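Local structure of Serine/threonine protein kinase (4ESQ) at residues A[165-170]-A[186-191]; A[12-17]-A[88-93]; A[156-161]-A[178-183]; A[34-39]-A[69-74]. The protein probably phosphorylates serine and threonine residues of proteins as a membrane-anchored receptor kinase, of which this chain is the extracellular sensor domain. All coordinates share one frame; numbering follows the deposited sequence. Where two conformers were deposited one is given.

Contacts 1, 2 and 3 are buried; contact 4 lies at the surface, and all four draw on one antiparallel sheet. Contacts 1 and 3 share helix 179-192, which lies on neighbouring strands 165-173 and 154-162. Along that helix the chemistry changes: near its first turn, contact 3 joins a buried glutamine amide to backbone N-H groups, whereas contact 1, further on, is wholly apolar. Contact 2 lays the 12-17 loop over strand 84-92, next to 165-173, and again uses a buried glutamine amide. Contact 4 adds the 34-39 loop to strand 69-76 through backbone bonds, apolar side chains and a water. The centres of contacts 3 and 4 are about 17 Å apart.

Contact 1 (A[165-170]-A[186-191]); sequences VVVDVN and KIVDKV
Val165, at the start of the strand segment, turns its CB toward the helix and brings CG1 to 4.3 Å from Val191 CG2, a loose apolar touch. Val167 carries most of the contact. With CG1 anti to its backbone N (chi1 179°), its two methyls straddle Ile187 CG2: CG1 and CG2 of Val167 each lie about 3.8 Å from this one carbon. Val167 CG1 also lies 3.9 Å from CD1 of Ile187, so this methyl sits against CB, CG2 and CD1 of Ile187, while CG2 of Val167 leans on CG2 of Val188 at 4.1 Å, the two valines crossing at about a right angle. Val166 and Asp168 point away, and on the far side of the sheet Asp168 is held by a salt bridge with Arg157 and a hydrogen bond with Tyr62 OH. Val169 returns to the helix side, where its CG2 meets Ile187 CD1 at 4.1 Å, tip to tip. The alternation leaves three valines toward the helix; Ile187 and Val191, one turn apart, face the strand, with Val188 beside Ile187 touching Val167 alone. The axes are 9.3 Å apart and run 159° to each other, nearly antiparallel. This is the apolar helix-on-sheet layer of an alpha/beta sandwich, with the C-terminal helix 179-192 lying along the antiparallel sheet of the PknH-like extracellular domain.

Contact 2 (A[12-17]-A[88-93]); sequences ALLLNS and QAVVAF
Gln88 reaches from strand 84-92 to the backbone of Leu15 and grips it with both ends of its amide. Its CB points toward the 12-17 loop, and CG sits between the backbone N and the carbonyl carbon (chi1 46°), with the chain extended beyond it. The next atom, CD of Gln88, passes 3.9 Å from Leu14 CB. At the tip, OE1 of Gln88 accepts the N-H of Leu15 at 2.8 Å, and the bond is almost straight, 175° at the hydrogen. The donor is tilted only 15° from the carbonyl plane of the glutamine. The other branch, NE2 of Gln88, donates to Leu15 O at 3.1 Å, and that oxygen lies close to the amide plane. A primary amide thus pairs with the N-H and C=O of a single residue, as a neighbouring strand might, and this two-point grip fixes the rotation of the glutamine amide. It anchors a loop without regular structure to the antiparallel sheet, just ahead of helix 17-24, whose N-cap is Asn16. Around the polar pair the leucines supply an apolar cover. OE1 of Gln88 is 3.6 Å from CB of Leu14 and equally far from CB of Leu15. Further along the strand, Leu14 CD2 packs on Val90 CG2 at 3.9 Å, and Leu13 CB makes a looser approach to Val90 CG1. On the same face of the sheet, Ile187 of helix 179-192 touches the side chains of both Gln88 and Val90.

Contact 3 (A[156-161]-A[178-183]); sequences QRAMSV and NQAGQI
The amides of Gln156 and Asn178 meet at their edges, their planes turned 76° against each other. NE2 of Gln156 donates to Asn178 OD1 at 2.9 Å, and the bond lies in plane for both groups: the donor is on a lone pair of the asparagine oxygen, and that oxygen is close to the glutamine amide plane. The carbonyl end of the same glutamine is approached differently. Gly181 N donates to Gln156 OE1 at 3.0 Å from above the carbonyl plane, 51° out of it, while Ala180 N makes a shorter but weak, strongly bent bond to that oxygen. CG of Gln156 stands anti to the backbone N, and the chain beyond is extended, which brings the amide to the helix start. The methyl CB of Ala180 lies 3.1 Å from Gln156 O and 3.7 Å from Ala158 CB. Small residues on both sides let helix and strand come close, their axes 7.0 Å apart at 26°. Asn178 is the N-cap residue, and first-turn N-H groups converge on a buried glutamine oxygen from the neighbouring strand; the positive end of the helix dipole would be expected to polarise that carbonyl.

Contact 4 (A[34-39]-A[69-74]); sequences PITSMD and AINGLI
Ile70 and Ile35 form the apolar centre, with Ile35 CG2 4.1 Å from Ile70 CD1. The Met38 chain bends at chi2 (-66°), which places SD; its terminal CE comes to 3.7 Å from CB of Ile70, while CG2 of the same isoleucine presses on the backbone of Ser37. At the other end CD1 of Ile35 crosses the Ile74 side chain obliquely, 3.8 Å from both CG1 and CD1 of Ile74. Outward of these side chains runs the backbone pairing. Ile35 N donates to Gly72 O at 2.9 Å, nearly straight at 169° although the donor stands 36° above the carbonyl plane, and Gly72 N returns a bond to Ile35 O at 2.8 Å. On the Thr36 side, two CA-H...O contacts continue the pairing, from Asn71 CA to Ile35 O and from Thr36 CA to Ile70 O. Beyond Thr36 the chains part and a water spans them, donating to Thr36 O at 2.7 Å and accepting from Ile70 N. A terbium ion is bound about 6 Å from the Ile74 side chain. The single antiparallel bridge, a hydrogen-bonded pair, is that of an irregular loop docked on strand 69-76, towards the edge of the sheet where strand 30-31 is outermost.

Contact 1 (A[165-170]-A[186-191])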
loop_
_atom_site.group_PDB
_atom_site.type_symbol
_atom_site.label_atom_id
_atom_site.label_comp_id
_atom_site.label_asym_id
_atom_site.label_seq_id
_atom_site.Cartn_x
_atom_site.Cartn_y
_atom_site.Cartn_z
ATOM N N VAL A 165 -3.872 12.004 -7.035
ATOM C CA VAL A 165 -3.460 11.289 -5.828
ATOM C C VAL A 165 -3.365 9.791 -6.072
ATOM O O VAL A 165 -4.302 9.182 -6.578
ATOM C CB VAL A 165 -4.450 11.528 -4.665
ATOM C CG1 VAL A 165 -4.063 10.704 -3.422
ATOM C CG2 VAL A 165 -4.524 13.000 -4.330
ATOM N N VAL A 166 -2.225 9.210 -5.717
ATOM C CA VAL A 166 -2.061 7.762 -5.737
ATOM C C VAL A 166 -2.362 7.181 -4.355
ATOM O O VAL A 166 -1.921 7.710 -3.338
ATOM C CB VAL A 166 -0.641 7.363 -6.166
ATOM C CG1 VAL A 166 -0.423 5.856 -5.924
ATOM C CG2 VAL A 166 -0.410 7.729 -7.631
ATOM N N VAL A 167 -3.138 6.112 -4.333
ATOM C CA VAL A 167 -3.543 5.466 -3.097
ATOM C C VAL A 167 -2.731 4.179 -3.018
ATOM O O VAL A 167 -2.724 3.396 -3.962
ATOM C CB VAL A 167 -5.043 5.168 -3.137
ATOM C CG1 VAL A 167 -5.499 4.459 -1.866
ATOM C CG2 VAL A 167 -5.804 6.472 -3.322
ATOM N N ASP A 168 -2.026 3.974 -1.907
ATOM C CA ASP A 168 -1.049 2.892 -1.819
ATOM C C ASP A 168 -1.238 2.167 -0.499
ATOM O O ASP A 168 -0.922 2.720 0.554
ATOM C CB ASP A 168 0.362 3.495 -1.899
ATOM C CG ASP A 168 1.426 2.488 -2.297
ATOM O OD1 ASP A 168 1.098 1.301 -2.470
ATOM O OD2 ASP A 168 2.604 2.901 -2.438
ATOM N N VAL A 169 -1.750 0.940 -0.556
ATOM C CA VAL A 169 -2.200 0.230 0.649
ATOM C C VAL A 169 -1.643 -1.190 0.791
ATOM O O VAL A 169 -1.602 -1.958 -0.173
ATOM C CB VAL A 169 -3.736 0.144 0.663
ATOM C CG1 VAL A 169 -4.229 -0.620 1.893
ATOM C CG2 VAL A 169 -4.358 1.550 0.602
ATOM N N ASN A 170 -1.235 -1.541 2.009
ATOM C CA ASN A 170 -0.823 -2.902 2.327
ATOM C C ASN A 170 -1.639 -3.344 3.520
ATOM O O ASN A 170 -1.639 -2.668 4.559
ATOM C CB ASN A 170 0.674 -2.941 2.658
ATOM C CG ASN A 170 1.270 -4.342 2.547
ATOM O OD1 ASN A 170 0.664 -5.250 1.976
ATOM N ND2 ASN A 170 2.473 -4.510 3.074
ATOM N N LYS A 186 -12.279 2.978 -0.517
ATOM C CA LYS A 186 -12.804 3.958 0.427
ATOM C C LYS A 186 -11.989 5.258 0.399
ATOM O O LYS A 186 -12.552 6.350 0.455
ATOM C CB LYS A 186 -12.892 3.370 1.835
ATOM C CG LYS A 186 -13.931 2.241 1.942
ATOM C CD LYS A 186 -13.896 1.553 3.292
ATOM C CE LYS A 186 -14.990 0.479 3.401
ATOM N NZ LYS A 186 -16.361 1.062 3.322
ATOM N N ILE A 187 -10.671 5.140 0.298
ATOM C CA ILE A 187 -9.830 6.328 0.151
ATOM C C ILE A 187 -10.126 7.065 -1.161
ATOM O O ILE A 187 -10.191 8.291 -1.194
ATOM C CB ILE A 187 -8.337 5.972 0.269
ATOM C CG1 ILE A 187 -8.048 5.425 1.663
ATOM C CG2 ILE A 187 -7.463 7.210 -0.024
ATOM C CD1 ILE A 187 -6.659 4.757 1.810
ATOM N N VAL A 188 -10.329 6.319 -2.243
ATOM C CA VAL A 188 -10.672 6.937 -3.520
ATOM C C VAL A 188 -11.977 7.727 -3.401
ATOM O O VAL A 188 -12.097 8.817 -3.962
ATOM C CB VAL A 188 -10.788 5.887 -4.629
ATOM C CG1 VAL A 188 -11.560 6.436 -5.822
ATOM C CG2 VAL A 188 -9.405 5.389 -5.034
ATOM N N ASP A 189 -12.948 7.190 -2.663
ATOM C CA ASP A 189 -14.203 7.920 -2.447
ATOM C C ASP A 189 -13.948 9.243 -1.723
ATOM O O ASP A 189 -14.612 10.245 -1.996
ATOM C CB ASP A 189 -15.217 7.085 -1.658
ATOM C CG ASP A 189 -15.825 5.961 -2.478
ATOM O OD1 ASP A 189 -15.814 6.043 -3.719
ATOM O OD2 ASP A 189 -16.335 4.998 -1.872
ATOM N N LYS A 190 -12.994 9.249 -0.794
ATOM C CA LYS A 190 -12.649 10.488 -0.095
ATOM C C LYS A 190 -11.965 11.478 -1.038
ATOM O O LYS A 190 -12.199 12.682 -0.950
ATOM C CB LYS A 190 -11.786 10.217 1.144
ATOM C CG LYS A 190 -12.538 9.460 2.251
ATOM C CD LYS A 190 -11.782 9.483 3.578
ATOM C CE LYS A 190 -12.515 8.651 4.650
ATOM N NZ LYS A 190 -11.818 8.738 5.967
ATOM N N VAL A 191 -11.124 10.984 -1.945
ATOM C CA VAL A 191 -10.506 11.872 -2.934
ATOM C C VAL A 191 -11.601 12.503 -3.784
ATOM O O VAL A 191 -11.595 13.712 -4.050
ATOM C CB VAL A 191 -9.536 11.123 -3.880
ATOM C CG1 VAL A 191 -9.090 12.038 -5.020
ATOM C CG2 VAL A 191 -8.342 10.586 -3.115
#

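Contact 2 (A[12-17]-A[88-93])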
loop_
_atom_site.group_PDB
_atom_site.type_symbol
_atom_site.label_atom_id
_atom_site.label_comp_id
_atom_site.label_asym_id
_atom_site.label_seq_id
_atom_site.Cartn_x
_atom_site.Cartn_y
_atom_site.Cartn_z
ATOM N N ALA A 12 -6.457 14.003 5.413
ATOM C CA ALA A 12 -7.916 13.896 5.464
ATOM C C ALA A 12 -8.446 12.774 4.572
ATOM O O ALA A 12 -9.629 12.428 4.648
ATOM C CB ALA A 12 -8.559 15.221 5.084
ATOM N N LEU A 13 -7.575 12.200 3.740
ATOM C CA LEU A 13 -7.978 11.118 2.828
ATOM C C LEU A 13 -7.824 9.714 3.421
ATOM O O LEU A 13 -8.399 8.743 2.910
ATOM C CB LEU A 13 -7.188 11.197 1.517
ATOM C CG LEU A 13 -7.192 12.549 0.810
ATOM C CD1 LEU A 13 -6.293 12.483 -0.408
ATOM C CD2 LEU A 13 -8.607 12.956 0.414
ATOM N N LEU A 14 -7.052 9.592 4.492
ATOM C CA LEU A 14 -6.828 8.288 5.093
ATOM C C LEU A 14 -8.066 7.810 5.846
ATOM O O LEU A 14 -8.965 8.598 6.158
ATOM C CB LEU A 14 -5.606 8.316 6.017
ATOM C CG LEU A 14 -4.287 8.711 5.343
ATOM C CD1 LEU A 14 -3.152 8.679 6.351
ATOM C CD2 LEU A 14 -3.965 7.812 4.148
ATOM N N LEU A 15 -8.115 6.515 6.136
ATOM C CA LEU A 15 -9.240 5.969 6.876
ATOM C C LEU A 15 -9.020 6.177 8.365
ATOM O O LEU A 15 -7.900 6.079 8.859
ATOM C CB LEU A 15 -9.417 4.486 6.547
ATOM C CG LEU A 15 -9.715 4.202 5.074
ATOM C CD1 LEU A 15 -10.192 2.772 4.921
ATOM C CD2 LEU A 15 -10.755 5.183 4.551
ATOM N N ASN A 16 -10.091 6.505 9.080
ATOM C CA ASN A 16 -9.983 6.698 10.516
ATOM C C ASN A 16 -9.971 5.349 11.245
ATOM O O ASN A 16 -10.099 4.296 10.615
ATOM C CB ASN A 16 -11.078 7.635 11.033
ATOM C CG ASN A 16 -12.478 7.047 10.901
ATOM O OD1 ASN A 16 -12.686 5.855 11.099
ATOM N ND2 ASN A 16 -13.452 7.902 10.588
ATOM N N SER A 17 -9.817 5.382 12.566
ATOM C CA SER A 17 -9.672 4.151 13.337
ATOM C C SER A 17 -10.880 3.222 13.197
ATOM O O SER A 17 -10.715 2.005 13.100
ATOM C CB SER A 17 -9.379 4.456 14.811
ATOM O OG SER A 17 -10.464 5.114 15.438
ATOM N N GLN A 88 -1.521 2.355 5.170
ATOM C CA GLN A 88 -2.277 3.095 4.164
ATOM C C GLN A 88 -1.586 4.412 3.902
ATOM O O GLN A 88 -1.171 5.094 4.831
ATOM C CB GLN A 88 -3.722 3.346 4.618
ATOM C CG GLN A 88 -3.844 3.848 6.049
ATOM C CD GLN A 88 -5.219 4.436 6.350
ATOM O OE1 GLN A 88 -5.971 4.798 5.447
ATOM N NE2 GLN A 88 -5.530 4.560 7.625
ATOM N N ALA A 89 -1.451 4.764 2.630
ATOM C CA ALA A 89 -0.791 6.009 2.269
ATOM C C ALA A 89 -1.425 6.626 1.037
ATOM O O ALA A 89 -1.939 5.920 0.164
ATOM C CB ALA A 89 0.684 5.765 2.018
ATOM N N VAL A 90 -1.372 7.955 0.979
ATOM C CA VAL A 90 -1.755 8.697 -0.212
ATOM C C VAL A 90 -0.590 9.569 -0.651
ATOM O O VAL A 90 0.138 10.138 0.170
ATOM C CB VAL A 90 -3.002 9.548 0.018
ATOM C CG1 VAL A 90 -4.231 8.645 0.049
ATOM C CG2 VAL A 90 -2.878 10.331 1.323
ATOM N N VAL A 91 -0.412 9.669 -1.958
ATOM C CA VAL A 91 0.745 10.359 -2.499
ATOM C C VAL A 91 0.259 11.388 -3.510
ATOM O O VAL A 91 -0.466 11.041 -4.449
ATOM C CB VAL A 91 1.721 9.375 -3.173
ATOM C CG1 VAL A 91 2.934 10.124 -3.712
ATOM C CG2 VAL A 91 2.149 8.269 -2.187
ATOM N N ALA A 92 0.640 12.645 -3.308
ATOM C CA ALA A 92 0.226 13.722 -4.206
ATOM C C ALA A 92 1.228 13.886 -5.332
ATOM O O ALA A 92 2.431 13.767 -5.123
ATOM C CB ALA A 92 0.084 15.030 -3.449
ATOM N N PHE A 93 0.707 14.165 -6.523
ATOM C CA PHE A 93 1.514 14.481 -7.692
ATOM C C PHE A 93 1.023 15.817 -8.230
ATOM O O PHE A 93 -0.057 16.261 -7.880
ATOM C CB PHE A 93 1.338 13.401 -8.755
ATOM C CG PHE A 93 2.015 12.105 -8.414
ATOM C CD1 PHE A 93 1.418 11.196 -7.553
ATOM C CD2 PHE A 93 3.249 11.801 -8.963
ATOM C CE1 PHE A 93 2.047 9.998 -7.242
ATOM C CE2 PHE A 93 3.886 10.609 -8.656
ATOM C CZ PHE A 93 3.280 9.703 -7.789
#

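Contact 3 (A[156-161]-A[178-183])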
loop_
_atom_site.group_PDB
_atom_site.type_symbol
_atom_site.label_atom_id
_atom_site.label_comp_id
_atom_site.label_asym_id
_atom_site.label_seq_id
_atom_site.Cartn_x
_atom_site.Cartn_y
_atom_site.Cartn_z
ATOM N N GLN A 156 -2.350 -8.215 1.323
ATOM C CA GLN A 156 -2.803 -7.758 0.017
ATOM C C GLN A 156 -2.308 -6.344 -0.222
ATOM O O GLN A 156 -2.475 -5.459 0.630
ATOM C CB GLN A 156 -4.324 -7.793 -0.123
ATOM C CG GLN A 156 -4.780 -7.464 -1.554
ATOM C CD GLN A 156 -6.271 -7.215 -1.669
ATOM O OE1 GLN A 156 -6.869 -6.588 -0.798
ATOM N NE2 GLN A 156 -6.879 -7.700 -2.756
ATOM N N ARG A 157 -1.667 -6.147 -1.371
ATOM C CA ARG A 157 -1.283 -4.815 -1.820
ATOM C C ARG A 157 -2.391 -4.277 -2.719
ATOM O O ARG A 157 -2.958 -5.015 -3.531
ATOM C CB ARG A 157 0.036 -4.866 -2.602
ATOM C CG ARG A 157 1.278 -5.134 -1.747
ATOM C CD ARG A 157 1.730 -3.890 -0.998
ATOM N NE ARG A 157 2.427 -2.919 -1.844
ATOM C CZ ARG A 157 1.931 -1.740 -2.205
ATOM N NH1 ARG A 157 0.704 -1.379 -1.818
ATOM N NH2 ARG A 157 2.656 -0.917 -2.960
ATOM N N ALA A 158 -2.714 -2.997 -2.575
ATOM C CA ALA A 158 -3.637 -2.365 -3.511
ATOM C C ALA A 158 -3.120 -0.983 -3.848
ATOM O O ALA A 158 -2.650 -0.254 -2.972
ATOM C CB ALA A 158 -5.032 -2.271 -2.922
ATOM N N MET A 159 -3.202 -0.626 -5.121
ATOM C CA MET A 159 -2.856 0.725 -5.539
ATOM C C MET A 159 -3.923 1.224 -6.485
ATOM O O MET A 159 -4.409 0.480 -7.337
ATOM C CB MET A 159 -1.491 0.761 -6.235
ATOM C CG MET A 159 -1.094 2.146 -6.739
ATOM S SD MET A 159 0.566 2.177 -7.459
ATOM C CE MET A 159 1.563 1.853 -6.005
ATOM N N SER A 160 -4.292 2.483 -6.319
ATOM C CA SER A 160 -5.229 3.110 -7.240
ATOM C C SER A 160 -4.851 4.574 -7.401
ATOM O O SER A 160 -3.889 5.060 -6.791
ATOM C CB SER A 160 -6.670 2.970 -6.735
ATOM O OG SER A 160 -7.612 3.156 -7.796
ATOM N N VAL A 161 -5.605 5.277 -8.235
ATOM C CA VAL A 161 -5.364 6.688 -8.460
ATOM C C VAL A 161 -6.702 7.362 -8.677
ATOM O O VAL A 161 -7.596 6.799 -9.316
ATOM C CB VAL A 161 -4.441 6.923 -9.669
ATOM C CG1 VAL A 161 -4.867 6.045 -10.843
ATOM C CG2 VAL A 161 -4.419 8.400 -10.066
ATOM N N ASN A 178 -9.774 -9.356 0.268
ATOM C CA ASN A 178 -9.734 -8.101 -0.480
ATOM C C ASN A 178 -9.737 -6.853 0.412
ATOM O O ASN A 178 -10.233 -5.801 0.010
ATOM C CB ASN A 178 -10.891 -8.040 -1.494
ATOM C CG ASN A 178 -10.715 -6.938 -2.529
ATOM O OD1 ASN A 178 -9.624 -6.742 -3.070
ATOM N ND2 ASN A 178 -11.798 -6.213 -2.815
ATOM N N GLN A 179 -9.172 -6.955 1.612
ATOM C CA GLN A 179 -9.181 -5.818 2.535
ATOM C C GLN A 179 -8.455 -4.575 1.992
ATOM O O GLN A 179 -8.894 -3.441 2.204
ATOM C CB GLN A 179 -8.600 -6.213 3.897
ATOM C CG GLN A 179 -9.489 -7.151 4.724
ATOM C CD GLN A 179 -9.241 -8.619 4.419
ATOM O OE1 GLN A 179 -8.749 -8.970 3.345
ATOM N NE2 GLN A 179 -9.582 -9.486 5.368
ATOM N N ALA A 180 -7.345 -4.780 1.295
ATOM C CA ALA A 180 -6.606 -3.646 0.758
ATOM C C ALA A 180 -7.388 -3.013 -0.400
ATOM O O ALA A 180 -7.400 -1.790 -0.564
ATOM C CB ALA A 180 -5.215 -4.062 0.327
ATOM N N GLY A 181 -8.041 -3.852 -1.198
ATOM C CA GLY A 181 -8.906 -3.346 -2.245
ATOM C C GLY A 181 -10.025 -2.512 -1.649
ATOM O O GLY A 181 -10.394 -1.476 -2.204
ATOM N N GLN A 182 -10.585 -2.961 -0.527
ATOM C CA GLN A 182 -11.660 -2.198 0.109
ATOM C C GLN A 182 -11.154 -0.867 0.645
ATOM O O GLN A 182 -11.808 0.177 0.514
ATOM C CB GLN A 182 -12.247 -2.970 1.279
ATOM C CG GLN A 182 -13.084 -4.148 0.910
ATOM C CD GLN A 182 -13.706 -4.722 2.155
ATOM O OE1 GLN A 182 -13.190 -5.672 2.734
ATOM N NE2 GLN A 182 -14.796 -4.103 2.612
ATOM N N ILE A 183 -10.001 -0.913 1.286
ATOM C CA ILE A 183 -9.427 0.294 1.851
ATOM C C ILE A 183 -9.168 1.295 0.732
ATOM O O ILE A 183 -9.548 2.472 0.826
ATOM C CB ILE A 183 -8.153 -0.029 2.663
ATOM C CG1 ILE A 183 -8.543 -0.734 3.969
ATOM C CG2 ILE A 183 -7.350 1.229 2.965
ATOM C CD1 ILE A 183 -7.387 -1.451 4.645
#

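Contact 4 (A[34-39]-A[69-74])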
loop_
_atom_site.group_PDB
_atom_site.type_symbol
_atom_site.label_atom_id
_atom_site.label_comp_id
_atom_site.label_asym_id
_atom_site.label_seq_id
_atom_site.Cartn_x
_atom_site.Cartn_y
_atom_site.Cartn_z
ATOM N N PRO A 34 1.914 9.904 12.370
ATOM C CA PRO A 34 1.791 10.163 10.934
ATOM C C PRO A 34 3.101 9.895 10.210
ATOM O O PRO A 34 4.174 10.236 10.698
ATOM C CB PRO A 34 1.448 11.650 10.872
ATOM C CG PRO A 34 0.751 11.923 12.169
ATOM C CD PRO A 34 1.416 11.027 13.184
ATOM N N ILE A 35 2.992 9.269 9.047
ATOM C CA ILE A 35 4.126 9.076 8.163
ATOM C C ILE A 35 4.068 10.136 7.081
ATOM O O ILE A 35 3.054 10.275 6.400
ATOM C CB ILE A 35 4.073 7.693 7.505
ATOM C CG1 ILE A 35 4.061 6.607 8.585
ATOM C CG2 ILE A 35 5.249 7.514 6.529
ATOM C CD1 ILE A 35 3.723 5.210 8.071
ATOM N N THR A 36 5.155 10.888 6.922
ATOM C CA THR A 36 5.152 12.040 6.025
ATOM C C THR A 36 6.327 12.061 5.045
ATOM O O THR A 36 6.575 13.064 4.379
ATOM C CB THR A 36 5.103 13.369 6.811
ATOM O OG1 THR A 36 6.362 13.598 7.450
ATOM C CG2 THR A 36 4.008 13.312 7.871
ATOM N N SER A 37 7.049 10.948 4.957
ATOM C CA SER A 37 8.124 10.813 3.981
ATOM C C SER A 37 8.188 9.375 3.490
ATOM O O SER A 37 7.643 8.474 4.133
ATOM C CB SER A 37 9.465 11.208 4.603
ATOM O OG SER A 37 9.659 10.532 5.831
ATOM N N MET A 38 8.839 9.167 2.349
ATOM C CA MET A 38 9.017 7.823 1.816
ATOM C C MET A 38 10.006 7.063 2.687
ATOM O O MET A 38 10.848 7.658 3.356
ATOM C CB MET A 38 9.519 7.854 0.373
ATOM C CG MET A 38 8.549 8.479 -0.621
ATOM S SD MET A 38 7.047 7.500 -0.803
ATOM C CE MET A 38 6.093 8.643 -1.828
ATOM N N ASP A 39 9.892 5.744 2.666
ATOM C CA ASP A 39 10.703 4.871 3.499
ATOM C C ASP A 39 11.982 4.497 2.761
ATOM O O ASP A 39 11.935 3.832 1.717
ATOM C CB ASP A 39 9.863 3.629 3.839
ATOM C CG ASP A 39 10.615 2.605 4.658
ATOM O OD1 ASP A 39 11.723 2.911 5.156
ATOM O OD2 ASP A 39 10.069 1.484 4.809
ATOM N N ALA A 69 4.322 14.959 -2.234
ATOM C CA ALA A 69 4.067 14.749 -0.817
ATOM C C ALA A 69 3.460 13.376 -0.584
ATOM O O ALA A 69 2.824 12.819 -1.466
ATOM C CB ALA A 69 3.146 15.834 -0.271
ATOM N N ILE A 70 3.679 12.836 0.606
ATOM C CA ILE A 70 3.093 11.550 0.992
ATOM C C ILE A 70 2.563 11.648 2.420
ATOM O O ILE A 70 3.188 12.270 3.289
ATOM C CB ILE A 70 4.130 10.387 0.841
ATOM C CG1 ILE A 70 3.579 9.043 1.350
ATOM C CG2 ILE A 70 5.445 10.738 1.533
ATOM C CD1 ILE A 70 3.842 8.760 2.844
ATOM N N ASN A 71 1.397 11.058 2.660
ATOM C CA ASN A 71 0.872 10.964 4.015
ATOM C C ASN A 71 0.350 9.563 4.269
ATOM O O ASN A 71 -0.435 9.031 3.480
ATOM C CB ASN A 71 -0.229 12.004 4.259
ATOM C CG ASN A 71 -0.498 12.245 5.745
ATOM O OD1 ASN A 71 -1.364 11.608 6.347
ATOM N ND2 ASN A 71 0.240 13.184 6.337
ATOM N N GLY A 72 0.795 8.953 5.364
ATOM C CA GLY A 72 0.387 7.589 5.653
ATOM C C GLY A 72 0.227 7.272 7.127
ATOM O O GLY A 72 0.590 8.071 7.991
ATOM N N LEU A 73 -0.301 6.083 7.395
ATOM C CA LEU A 73 -0.481 5.579 8.758
ATOM C C LEU A 73 -0.332 4.069 8.789
ATOM O O LEU A 73 -0.799 3.364 7.889
ATOM C CB LEU A 73 -1.880 5.927 9.270
ATOM C CG LEU A 73 -2.192 7.346 9.735
ATOM C CD1 LEU A 73 -3.692 7.465 10.034
ATOM C CD2 LEU A 73 -1.350 7.718 10.969
ATOM N N ILE A 74 0.298 3.565 9.841
ATOM C CA ILE A 74 0.372 2.130 10.053
ATOM C C ILE A 74 -0.436 1.812 11.296
ATOM O O ILE A 74 -0.256 2.457 12.326
ATOM C CB ILE A 74 1.822 1.673 10.223
ATOM C CG1 ILE A 74 2.523 1.731 8.863
ATOM C CG2 ILE A 74 1.860 0.267 10.782
ATOM C CD1 ILE A 74 4.015 1.557 8.925
HETATM O O HOH W 1 5.572 14.345 2.198
#